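Local coordinates for protein carbohydrate deacetylase Agd3 (Neosartorya fumigata, PDB 6NWZ) that probably removes N-acetyl groups from the exopolysaccharide galactosaminogalactan, and is required for biofilm formation by the fungus, at residues A[251-256]-A[592-597]; A[457-462]-A[539-544]. All blocks are in the same frame, centred on the assembly; numbering follows the deposited sequence.

Overall arrangement
Both contacts lie in the deacetylase domain and reach one sheet, where strands 252-257 and 542-546 run side by side and parallel. Their centres are about 12 Å apart. The two are joined directly by backbone pairs that are probable hydrogen bonds: Asn251 O to Tyr543 N at 2.9 Å and Gln253 N to Tyr543 O at 3.0 Å. Met597 CE of interaction 1 also packs on Gly542 N at 4.1 Å. Strand 252-257 carries two zinc ligands, Asp255 and Asp256, and strand 542-546 supplies His546 to the ion on Asp255. Interaction 2 sits nearer another zinc, about 7 Å from the side chain of Asn459.

Interaction 1 of 2, residues A[251-256]-A[592-597]; sequences NTQIDD and ITHQEM. With ZN (zinc ion), chain L; ZN (zinc ion), chain M.
Two amide side chains of the deacetylase domain, Asn251 and Gln253, join the segment that leads into the zinc-binding aspartates to the residues entering helix 594-607. Asn251 receives the backbone N-H of Ile592 on OD1, at 3.2 Å; the N-H...O angle of 162° is fairly straight, but the donor is tilted 34° from the carbonyl plane. The other branch of this amide, ND2, lies 3.8 Å from Met597 CB and makes a plain van der Waals contact there. Two residues on, Gln253 NE2 donates to His594 ND1 at 3.2 Å. Its chain, extended beyond CG, carries the amide to the edge of the imidazole, and the two planes are nearly coplanar, 5° apart. Because ND1 accepts here, a proton on NE2 is probable, in keeping with the weak bond from NE2 to Asn454 OD1. Both ends of the Gln253 amide have further partners: OE1 accepts from Arg491, which also forms a salt bridge with Asp255 and so ties the amide to the metal region, and NE2 also reaches Glu301, whose other carboxylate oxygen takes the backbone N-H of His594. The helix begins with a capping box: Glu596 N donates to Thr593 OG1 at 3.1 Å, and Thr593 N returns a bond to Glu596 OE1 at 3.1 Å. At the far end of the strand, Asp256 OD1 binds one zinc ion at 2.0 Å together with His388 and His392, while Asp255 OD2 meets a second at 2.4 Å, with His546. The set around the first ion resembles the Asp-His-His metal triad of family 4 carbohydrate esterases, consistent with a deacetylase metal site.

Interaction 2 of 2, residues A[457-462]-A[539-544]; sequences GDNTRP and RHDGYM
Asp541 OD2 accepts a hydrogen bond from Asn459 ND2 at 3.0 Å and also faces Arg539 NH2 at 3.8 Å, a long salt bridge within its own segment. The amide donor approaches the anti lone pair of OD2, the one turned away from OD1, with an N-H...O angle of 153°. The acceptor lies in the plane of the Asn459 amide, yet the carboxylate plane stands 85° from it, so the two flat groups meet almost at right angles. With CG of Asn459 beside its own backbone N (chi1 -77°), the amide extends from the loop toward Asp541. Its rotation is fixed from the other end as well, since OD1 accepts from the backbone N-H of Arg491. The nearby guanidinium would probably help keep Asp541 ionised. Asn459 occupies the second position of a type I beta turn, closed by Arg461 N to Asp458 O at 3.0 Å. Asp458 adds two weak bonds to Thr460, one to its backbone N and one to its hydroxyl. Strand 487-492 lies between strands 454-456 and 542-546 in the sheet, and its Pro490 touches both Asn459 and Asp541. The side-chain bond links the loop after strand 454-456 to the residue just before strand 542-546, a loop-to-strand tie in the mixed, mostly parallel sheet of the deacetylase domain.

Interaction 1 of 2, residues A[251-256]-A[592-597]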
# COMPACT_ATOMS: atom_id res chain seq x y z
N ASN A 251 1.85 6.22 5.52
CA ASN A 251 1.02 7.19 6.21
C ASN A 251 0.47 6.56 7.48
O ASN A 251 -0.25 5.55 7.42
CB ASN A 251 -0.12 7.67 5.32
CG ASN A 251 0.37 8.27 4.02
OD1 ASN A 251 1.54 8.61 3.88
ND2 ASN A 251 -0.54 8.42 3.06
N THR A 252 0.80 7.14 8.63
CA THR A 252 0.39 6.63 9.93
C THR A 252 -0.44 7.69 10.64
O THR A 252 0.11 8.70 11.10
CB THR A 252 1.60 6.21 10.77
OG1 THR A 252 2.42 7.36 11.03
CG2 THR A 252 2.42 5.18 10.03
N GLN A 253 -1.74 7.47 10.74
CA GLN A 253 -2.67 8.45 11.28
C GLN A 253 -2.98 8.16 12.74
O GLN A 253 -3.20 7.00 13.12
CB GLN A 253 -3.97 8.47 10.48
CG GLN A 253 -3.80 9.03 9.08
CD GLN A 253 -5.10 9.05 8.32
OE1 GLN A 253 -5.95 8.18 8.50
NE2 GLN A 253 -5.26 10.05 7.47
N ILE A 254 -3.00 9.21 13.56
CA ILE A 254 -3.23 9.10 15.00
C ILE A 254 -4.59 9.74 15.29
O ILE A 254 -4.72 10.97 15.30
CB ILE A 254 -2.13 9.78 15.81
CG1 ILE A 254 -0.75 9.30 15.35
CG2 ILE A 254 -2.33 9.50 17.29
CD1 ILE A 254 -0.54 7.82 15.47
N ASP A 255 -5.59 8.90 15.55
CA ASP A 255 -6.93 9.39 15.84
C ASP A 255 -7.05 9.80 17.30
O ASP A 255 -6.22 9.45 18.14
CB ASP A 255 -7.98 8.32 15.52
CG ASP A 255 -8.02 7.93 14.05
OD1 ASP A 255 -7.29 8.54 13.23
OD2 ASP A 255 -8.80 7.02 13.71
N ASP A 256 -8.10 10.57 17.59
CA ASP A 256 -8.55 10.86 18.95
C ASP A 256 -7.62 11.81 19.70
O ASP A 256 -7.59 11.80 20.93
CB ASP A 256 -8.73 9.57 19.76
CG ASP A 256 -9.78 8.65 19.17
OD1 ASP A 256 -10.33 8.97 18.10
OD2 ASP A 256 -10.06 7.61 19.79
N ILE A 592 2.80 11.29 2.71
CA ILE A 592 2.04 12.41 2.15
C ILE A 592 0.81 12.64 3.01
O ILE A 592 0.35 11.74 3.72
CB ILE A 592 1.64 12.17 0.68
CG1 ILE A 592 0.79 10.90 0.54
CG2 ILE A 592 2.87 12.04 -0.19
CD1 ILE A 592 0.47 10.55 -0.89
N THR A 593 0.29 13.86 2.96
CA THR A 593 -0.87 14.21 3.76
C THR A 593 -2.10 13.45 3.27
O THR A 593 -2.15 12.94 2.15
CB THR A 593 -1.14 15.71 3.73
OG1 THR A 593 -1.68 16.07 2.45
CG2 THR A 593 0.14 16.49 3.98
N HIS A 594 -3.11 13.39 4.15
CA HIS A 594 -4.37 12.76 3.78
C HIS A 594 -4.93 13.38 2.51
O HIS A 594 -5.43 12.67 1.63
CB HIS A 594 -5.36 12.88 4.94
CG HIS A 594 -6.73 12.36 4.63
ND1 HIS A 594 -7.22 11.20 5.18
CD2 HIS A 594 -7.72 12.86 3.86
CE1 HIS A 594 -8.45 10.99 4.75
NE2 HIS A 594 -8.78 11.99 3.94
N GLN A 595 -4.84 14.70 2.39
CA GLN A 595 -5.31 15.39 1.19
C GLN A 595 -4.53 14.95 -0.05
O GLN A 595 -5.13 14.68 -1.10
CB GLN A 595 -5.20 16.90 1.40
CG GLN A 595 -5.72 17.74 0.24
CD GLN A 595 -6.04 19.16 0.65
OE1 GLN A 595 -6.17 19.46 1.84
NE2 GLN A 595 -6.18 20.05 -0.33
N GLU A 596 -3.20 14.88 0.06
CA GLU A 596 -2.39 14.40 -1.06
C GLU A 596 -2.69 12.94 -1.37
O GLU A 596 -2.75 12.54 -2.54
CB GLU A 596 -0.90 14.58 -0.76
CG GLU A 596 -0.42 16.03 -0.75
CD GLU A 596 1.03 16.15 -0.31
OE1 GLU A 596 1.30 16.02 0.91
OE2 GLU A 596 1.90 16.37 -1.18
N MET A 597 -2.87 12.13 -0.33
CA MET A 597 -3.13 10.71 -0.54
C MET A 597 -4.45 10.50 -1.27
O MET A 597 -4.54 9.66 -2.17
CB MET A 597 -3.12 9.98 0.80
CG MET A 597 -3.72 8.59 0.76
SD MET A 597 -5.45 8.57 1.23
CE MET A 597 -5.50 7.02 2.14
ZN ZN L . -11.72 8.25 16.88
ZN ZN M . -10.33 5.60 14.98

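Interaction 2 of 2, residues A[457-462]-A[539-544]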
# COMPACT_ATOMS: atom_id res chain seq x y z
N GLY A 457 -11.62 5.09 5.27
CA GLY A 457 -12.55 4.02 5.61
C GLY A 457 -12.00 3.01 6.59
O GLY A 457 -11.31 3.37 7.55
N ASP A 458 -12.31 1.74 6.36
CA ASP A 458 -11.83 0.65 7.22
C ASP A 458 -11.73 -0.60 6.37
O ASP A 458 -12.75 -1.13 5.93
CB ASP A 458 -12.77 0.43 8.41
CG ASP A 458 -12.25 -0.62 9.37
OD1 ASP A 458 -11.07 -1.01 9.26
OD2 ASP A 458 -13.03 -1.05 10.24
N ASN A 459 -10.50 -1.07 6.15
CA ASN A 459 -10.28 -2.21 5.26
C ASN A 459 -10.77 -3.53 5.84
O ASN A 459 -10.70 -4.54 5.13
CB ASN A 459 -8.80 -2.32 4.90
CG ASN A 459 -8.38 -1.31 3.85
OD1 ASN A 459 -9.13 -0.38 3.55
ND2 ASN A 459 -7.19 -1.48 3.29
N THR A 460 -11.25 -3.57 7.09
CA THR A 460 -11.89 -4.77 7.61
C THR A 460 -13.36 -4.86 7.22
O THR A 460 -13.99 -5.89 7.45
CB THR A 460 -11.77 -4.83 9.14
OG1 THR A 460 -12.58 -3.80 9.73
CG2 THR A 460 -10.32 -4.64 9.58
N ARG A 461 -13.91 -3.80 6.62
CA ARG A 461 -15.30 -3.77 6.19
C ARG A 461 -15.34 -3.72 4.66
O ARG A 461 -15.16 -2.64 4.07
CB ARG A 461 -16.02 -2.56 6.79
CG ARG A 461 -16.01 -2.55 8.31
CD ARG A 461 -16.25 -1.16 8.88
NE ARG A 461 -17.56 -0.62 8.53
CZ ARG A 461 -17.97 0.60 8.85
NH1 ARG A 461 -17.17 1.41 9.54
NH2 ARG A 461 -19.18 1.02 8.49
N PRO A 462 -15.55 -4.85 3.99
CA PRO A 462 -15.50 -4.86 2.51
C PRO A 462 -16.45 -3.88 1.85
O PRO A 462 -16.21 -3.47 0.71
CB PRO A 462 -15.85 -6.31 2.16
CG PRO A 462 -15.47 -7.09 3.37
CD PRO A 462 -15.78 -6.20 4.54
N ARG A 539 0.36 -1.06 -2.12
CA ARG A 539 -0.89 -0.53 -1.59
C ARG A 539 -0.60 0.78 -0.85
O ARG A 539 0.11 0.79 0.16
CB ARG A 539 -1.54 -1.56 -0.66
CG ARG A 539 -1.83 -2.89 -1.34
CD ARG A 539 -3.03 -2.79 -2.27
NE ARG A 539 -4.27 -2.66 -1.51
CZ ARG A 539 -5.10 -3.67 -1.25
NH1 ARG A 539 -4.83 -4.89 -1.70
NH2 ARG A 539 -6.20 -3.46 -0.54
N HIS A 540 -1.15 1.88 -1.37
CA HIS A 540 -0.93 3.20 -0.81
C HIS A 540 -1.85 3.53 0.36
O HIS A 540 -1.89 4.69 0.79
CB HIS A 540 -1.09 4.27 -1.90
CG HIS A 540 -0.03 4.21 -2.95
ND1 HIS A 540 -0.02 5.05 -4.05
CD2 HIS A 540 1.06 3.42 -3.08
CE1 HIS A 540 1.02 4.78 -4.80
NE2 HIS A 540 1.70 3.79 -4.24
N ASP A 541 -2.60 2.55 0.87
CA ASP A 541 -3.49 2.80 2.00
C ASP A 541 -2.70 3.19 3.23
O ASP A 541 -1.59 2.71 3.47
CB ASP A 541 -4.33 1.56 2.31
CG ASP A 541 -4.71 0.76 1.08
OD1 ASP A 541 -4.18 1.07 -0.01
OD2 ASP A 541 -5.53 -0.17 1.20
N GLY A 542 -3.27 4.09 4.03
CA GLY A 542 -2.68 4.47 5.29
C GLY A 542 -2.97 3.45 6.38
O GLY A 542 -3.58 2.40 6.15
N TYR A 543 -2.53 3.78 7.59
CA TYR A 543 -2.64 2.88 8.73
C TYR A 543 -3.27 3.61 9.91
O TYR A 543 -3.01 4.79 10.14
CB TYR A 543 -1.26 2.29 9.11
CG TYR A 543 -0.72 1.36 8.04
CD1 TYR A 543 -0.08 1.87 6.91
CD2 TYR A 543 -0.86 -0.02 8.15
CE1 TYR A 543 0.41 1.03 5.93
CE2 TYR A 543 -0.37 -0.87 7.16
CZ TYR A 543 0.26 -0.34 6.05
OH TYR A 543 0.75 -1.16 5.06
N MET A 544 -4.10 2.88 10.66
CA MET A 544 -4.93 3.44 11.71
C MET A 544 -4.27 3.25 13.07
O MET A 544 -3.97 2.12 13.47
CB MET A 544 -6.31 2.78 11.70
CG MET A 544 -7.19 3.17 12.87
SD MET A 544 -8.34 1.85 13.28
CE MET A 544 -7.21 0.61 13.89